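Local coordinates for ABC transporter periplasmic-binding protein YTFQ (Escherichia coli, PDB 2VK2) that binds galactofuranose, in both its alpha and beta forms, in the periplasm as the solute-binding component of an ABC transporter, at residues Asp118-Glu123 / Ile192-Ala197; Lys174-Met179 / Ile210-Leu215. All coordinates share one frame; numbering follows the deposited sequence.

Contact 1 (Asp118-Glu123 / Ile192-Ala197)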
# COMPACT_ATOMS: atom_id res chain seq x y z
N ASP A 118 -9.89 -12.37 -8.27
CA ASP A 118 -11.16 -13.08 -8.21
C ASP A 118 -12.27 -12.26 -8.88
O ASP A 118 -13.09 -12.79 -9.64
CB ASP A 118 -11.58 -13.38 -6.77
CG ASP A 118 -10.72 -14.45 -6.11
OD1 ASP A 118 -9.95 -15.14 -6.80
OD2 ASP A 118 -10.84 -14.61 -4.87
N TRP A 119 -12.28 -10.96 -8.60
CA TRP A 119 -13.25 -10.06 -9.21
C TRP A 119 -13.11 -10.09 -10.74
O TRP A 119 -14.11 -10.20 -11.45
CB TRP A 119 -13.09 -8.63 -8.69
CG TRP A 119 -13.82 -7.65 -9.55
CD1 TRP A 119 -15.15 -7.37 -9.52
CD2 TRP A 119 -13.27 -6.88 -10.63
NE1 TRP A 119 -15.46 -6.45 -10.49
CE2 TRP A 119 -14.32 -6.14 -11.19
CE3 TRP A 119 -11.98 -6.74 -11.16
CZ2 TRP A 119 -14.13 -5.26 -12.26
CZ3 TRP A 119 -11.79 -5.87 -12.22
CH2 TRP A 119 -12.86 -5.14 -12.76
N LEU A 120 -11.88 -10.00 -11.23
CA LEU A 120 -11.63 -9.98 -12.67
C LEU A 120 -12.06 -11.27 -13.36
O LEU A 120 -12.67 -11.23 -14.43
CB LEU A 120 -10.14 -9.72 -12.95
CG LEU A 120 -9.77 -9.61 -14.43
CD1 LEU A 120 -10.43 -8.39 -15.08
CD2 LEU A 120 -8.26 -9.55 -14.59
N VAL A 121 -11.77 -12.41 -12.74
CA VAL A 121 -12.17 -13.70 -13.29
C VAL A 121 -13.68 -13.74 -13.51
O VAL A 121 -14.15 -14.15 -14.58
CB VAL A 121 -11.74 -14.87 -12.36
CG1 VAL A 121 -12.36 -16.18 -12.82
CG2 VAL A 121 -10.23 -14.99 -12.32
N LYS A 122 -14.44 -13.29 -12.51
CA LYS A 122 -15.90 -13.24 -12.62
C LYS A 122 -16.36 -12.21 -13.66
O LYS A 122 -17.28 -12.48 -14.44
CB LYS A 122 -16.53 -12.92 -11.26
CG LYS A 122 -16.46 -14.05 -10.26
CD LYS A 122 -16.92 -13.60 -8.89
N GLU A 123 -15.71 -11.05 -13.68
CA GLU A 123 -16.09 -9.95 -14.57
C GLU A 123 -15.97 -10.34 -16.05
O GLU A 123 -16.89 -10.10 -16.83
CB GLU A 123 -15.23 -8.72 -14.28
CG GLU A 123 -15.53 -7.49 -15.13
CD GLU A 123 -16.89 -6.86 -14.85
OE1 GLU A 123 -17.43 -7.06 -13.74
OE2 GLU A 123 -17.40 -6.16 -15.74
N ILE A 192 -5.32 -4.21 -24.89
CA ILE A 192 -5.38 -4.25 -23.43
C ILE A 192 -6.84 -4.33 -22.98
O ILE A 192 -7.67 -3.54 -23.42
CB ILE A 192 -4.74 -2.99 -22.81
CG1 ILE A 192 -3.28 -2.86 -23.25
CG2 ILE A 192 -4.84 -3.04 -21.29
CD1 ILE A 192 -2.61 -1.59 -22.77
N CYS A 193 -7.13 -5.28 -22.09
CA CYS A 193 -8.47 -5.47 -21.51
C CYS A 193 -8.59 -4.82 -20.13
O CYS A 193 -9.65 -4.28 -19.79
CB CYS A 193 -8.79 -6.97 -21.43
SG CYS A 193 -10.01 -7.50 -20.18
N MET A 194 -7.52 -4.85 -19.35
CA MET A 194 -7.57 -4.42 -17.96
C MET A 194 -6.19 -3.99 -17.46
O MET A 194 -5.17 -4.58 -17.84
CB MET A 194 -8.11 -5.57 -17.10
CG MET A 194 -8.26 -5.28 -15.62
SD MET A 194 -6.91 -5.98 -14.65
CE MET A 194 -7.52 -5.66 -12.99
N VAL A 195 -6.17 -2.95 -16.64
CA VAL A 195 -4.96 -2.57 -15.91
C VAL A 195 -5.14 -2.91 -14.44
O VAL A 195 -6.14 -2.54 -13.82
CB VAL A 195 -4.59 -1.07 -16.09
CG1 VAL A 195 -5.76 -0.15 -15.77
CG2 VAL A 195 -3.36 -0.72 -15.25
N TYR A 196 -4.17 -3.66 -13.91
CA TYR A 196 -4.10 -4.01 -12.50
C TYR A 196 -2.98 -3.17 -11.91
O TYR A 196 -1.82 -3.32 -12.29
CB TYR A 196 -3.79 -5.50 -12.32
CG TYR A 196 -3.46 -5.90 -10.89
CD1 TYR A 196 -4.27 -5.50 -9.83
CD2 TYR A 196 -2.35 -6.69 -10.60
CE1 TYR A 196 -3.98 -5.86 -8.53
CE2 TYR A 196 -2.05 -7.06 -9.30
CZ TYR A 196 -2.88 -6.65 -8.27
OH TYR A 196 -2.61 -7.00 -6.96
N ALA A 197 -3.32 -2.27 -10.99
CA ALA A 197 -2.32 -1.44 -10.35
C ALA A 197 -2.24 -1.78 -8.87
O ALA A 197 -3.27 -1.92 -8.20
CB ALA A 197 -2.65 0.03 -10.54
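Trp119, which with Leu120 meets Met194, uses its carbonyl O to accept the backbone N of Glu123 at 2.9 Å, the shorter of the two helical bonds made within 118-123. The same helical spacing lays Glu123 CB over one face of the Trp119 ring, 4.1 Å above its plane and displaced toward the rim. Across the contact the evidence is of apolar packing, with 129 Å² buried in total. Leu120 and Met194 reach toward each other tip to tip, and both branches of the leucine take part. Leu120 CD1 lies 3.8 Å from Met194 CG, and Leu120 CD2 3.8 Å from Met194 SD, so the two methyls meet successive atoms, CG and SD, of the methionine chain. Met194 leaves the strand with CG anti to the backbone N (chi1 -179°) and then bends at chi2 (-101°), a turn that carries its methyl past the leucine to Trp119. There Met194 CE comes to the indole edge, near the ring plane, 4.3 Å from Trp119 CZ3. This is an edge contact, looser than the leucine pair. Backbone hydrogen bonds to Asn130 and Val132 fix the strand at Met194, while Leu120 also rests on Val131 and Met194 on Ile116. Next to Met194, Cys193 is tied by a disulfide to Cys129, joining the start of strand 129-135 to the residue just before strand 194-197. The whole is helix-on-sheet packing in the second domain of a type I periplasmic binding protein: helix 109-124 covers one face of a Rossmann-like sheet whose central strands include 194-197.

Contact 2 (Lys174-Met179 / Ile210-Leu215)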
# COMPACT_ATOMS: atom_id res chain seq x y z
N LYS A 174 4.16 8.37 -12.30
CA LYS A 174 4.87 7.25 -12.92
C LYS A 174 3.89 6.20 -13.44
O LYS A 174 4.14 5.59 -14.48
CB LYS A 174 5.87 6.64 -11.94
CG LYS A 174 6.78 5.57 -12.54
CD LYS A 174 7.81 6.14 -13.50
CE LYS A 174 8.68 5.05 -14.10
NZ LYS A 174 9.42 4.28 -13.06
N GLY A 175 2.78 5.99 -12.73
CA GLY A 175 1.72 5.12 -13.22
C GLY A 175 1.21 5.55 -14.59
O GLY A 175 1.03 4.73 -15.49
N LYS A 176 1.01 6.86 -14.76
CA LYS A 176 0.59 7.41 -16.05
C LYS A 176 1.65 7.18 -17.13
O LYS A 176 1.33 6.73 -18.22
CB LYS A 176 0.29 8.91 -15.93
CG LYS A 176 -0.22 9.54 -17.22
CD LYS A 176 -0.59 11.00 -17.04
CE LYS A 176 -1.17 11.57 -18.31
NZ LYS A 176 -1.44 13.02 -18.19
N GLU A 177 2.90 7.49 -16.80
CA GLU A 177 4.02 7.32 -17.73
C GLU A 177 4.15 5.88 -18.21
O GLU A 177 4.30 5.62 -19.41
CB GLU A 177 5.32 7.77 -17.06
CG GLU A 177 6.58 7.63 -17.90
CD GLU A 177 7.84 7.87 -17.09
OE1 GLU A 177 7.84 8.82 -16.28
OE2 GLU A 177 8.82 7.12 -17.26
N VAL A 178 4.09 4.94 -17.28
CA VAL A 178 4.22 3.53 -17.62
C VAL A 178 3.01 3.04 -18.42
O VAL A 178 3.17 2.32 -19.41
CB VAL A 178 4.44 2.66 -16.36
CG1 VAL A 178 4.45 1.18 -16.71
CG2 VAL A 178 5.74 3.06 -15.68
N MET A 179 1.81 3.46 -18.03
CA MET A 179 0.61 3.10 -18.79
C MET A 179 0.67 3.63 -20.22
O MET A 179 0.27 2.93 -21.15
CB MET A 179 -0.67 3.61 -18.11
CG MET A 179 -1.96 3.07 -18.72
SD MET A 179 -2.14 1.29 -18.48
CE MET A 179 -3.46 0.93 -19.63
N ILE A 210 -5.21 6.40 -20.46
CA ILE A 210 -6.23 5.71 -21.25
C ILE A 210 -7.13 6.72 -21.97
O ILE A 210 -7.40 6.59 -23.17
CB ILE A 210 -7.09 4.77 -20.38
CG1 ILE A 210 -6.24 3.61 -19.84
CG2 ILE A 210 -8.27 4.21 -21.18
CD1 ILE A 210 -6.86 2.90 -18.65
N LYS A 211 -7.58 7.74 -21.24
CA LYS A 211 -8.41 8.80 -21.83
C LYS A 211 -7.67 9.57 -22.91
O LYS A 211 -8.24 9.86 -23.97
CB LYS A 211 -8.91 9.77 -20.75
CG LYS A 211 -9.99 9.18 -19.86
CD LYS A 211 -10.78 10.24 -19.12
CE LYS A 211 -10.14 10.61 -17.80
NZ LYS A 211 -10.99 11.56 -17.02
N GLU A 212 -6.41 9.90 -22.66
CA GLU A 212 -5.59 10.65 -23.62
C GLU A 212 -5.31 9.85 -24.90
O GLU A 212 -5.05 10.44 -25.95
CB GLU A 212 -4.30 11.13 -22.96
CG GLU A 212 -4.54 12.25 -21.95
CD GLU A 212 -3.29 12.67 -21.19
OE1 GLU A 212 -2.18 12.22 -21.53
OE2 GLU A 212 -3.43 13.48 -20.24
N ALA A 213 -5.39 8.52 -24.82
CA ALA A 213 -5.27 7.65 -25.99
C ALA A 213 -6.57 7.52 -26.78
O ALA A 213 -6.60 6.88 -27.83
CB ALA A 213 -4.79 6.26 -25.56
N GLY A 214 -7.65 8.13 -26.28
CA GLY A 214 -8.95 8.09 -26.95
C GLY A 214 -9.80 6.88 -26.59
O GLY A 214 -10.77 6.57 -27.28
N LEU A 215 -9.44 6.21 -25.49
CA LEU A 215 -10.18 5.05 -25.01
C LEU A 215 -11.00 5.40 -23.78
O LEU A 215 -10.77 6.43 -23.14
CB LEU A 215 -9.22 3.91 -24.68
CG LEU A 215 -8.42 3.33 -25.85
CD1 LEU A 215 -7.30 2.44 -25.34
CD2 LEU A 215 -9.33 2.57 -26.80
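Lys176 NZ gives Glu212 OE2 a hydrogen bond of 2.9 Å that forms part of a salt bridge between two helices. The ammonium meets OE2 on its syn side but 29° out of the carboxylate plane, and Glu212 OE1 stays farther off, 3.5 Å from Lys176 NZ; the bond is therefore one-oxygen rather than bidentate. Lys176 arrives fully extended, each of its torsions near 180°, and crosses the glutamate side chain at about a right angle. Its NZ also makes a weak hydrogen bond to Gln208 OE1, one turn earlier on the helix of Glu212. Were the lysine replaced by an alanine, the Glu212 carboxylate would probably lose its charged mate and turn more freely, and Gln208 OE1 its weak donor. Beneath the salt bridge the packing is apolar: Met179 CE lies 3.9 Å from Ile210 CG1, and CD1 of the same isoleucine is almost as near. The methionine is brought there by a bend at chi2 (66°), and it also touches Ala206 and Ala209, small residues on the facing helix. Backbone donors at the end of that helix are satisfied locally. Gly214 N reaches Lys211 O at 2.9 Å, and Leu215 N reaches Ile210 O at 3.1 Å. With Gly214 at positive phi (88°), these two bonds make a Schellman motif. Helices 172-185 and 200-212 are thus neighbours on one face of the sheet, joined by a buried apolar layer and a peripheral ion pair, as befits consecutive beta-alpha-beta crossovers of a Rossmann-like domain.

Contacts 1 and 2 have their centres about 17 Å apart and share one domain, that of the mixed sheet containing strand 194-197. Their segments interleave along the chain: 118-123, 174-179, 192-197, 210-215. Strand 194-197 follows helix 172-185 and precedes helix 200-212, and its two faces serve different helices: Met194 points to helix 109-124, whereas Val195 packs on Val203 of helix 200-212. Direct packing links them, Val195 CG2 lying 4.0 Å from Met179 SD and Ile192 CD1 lying 4.1 Å from Met179 CE. The sheet is therefore sandwiched between helical layers, giving a compact domain that contributes Arg146, Asn199 and Asp227 to the galactofuranose site.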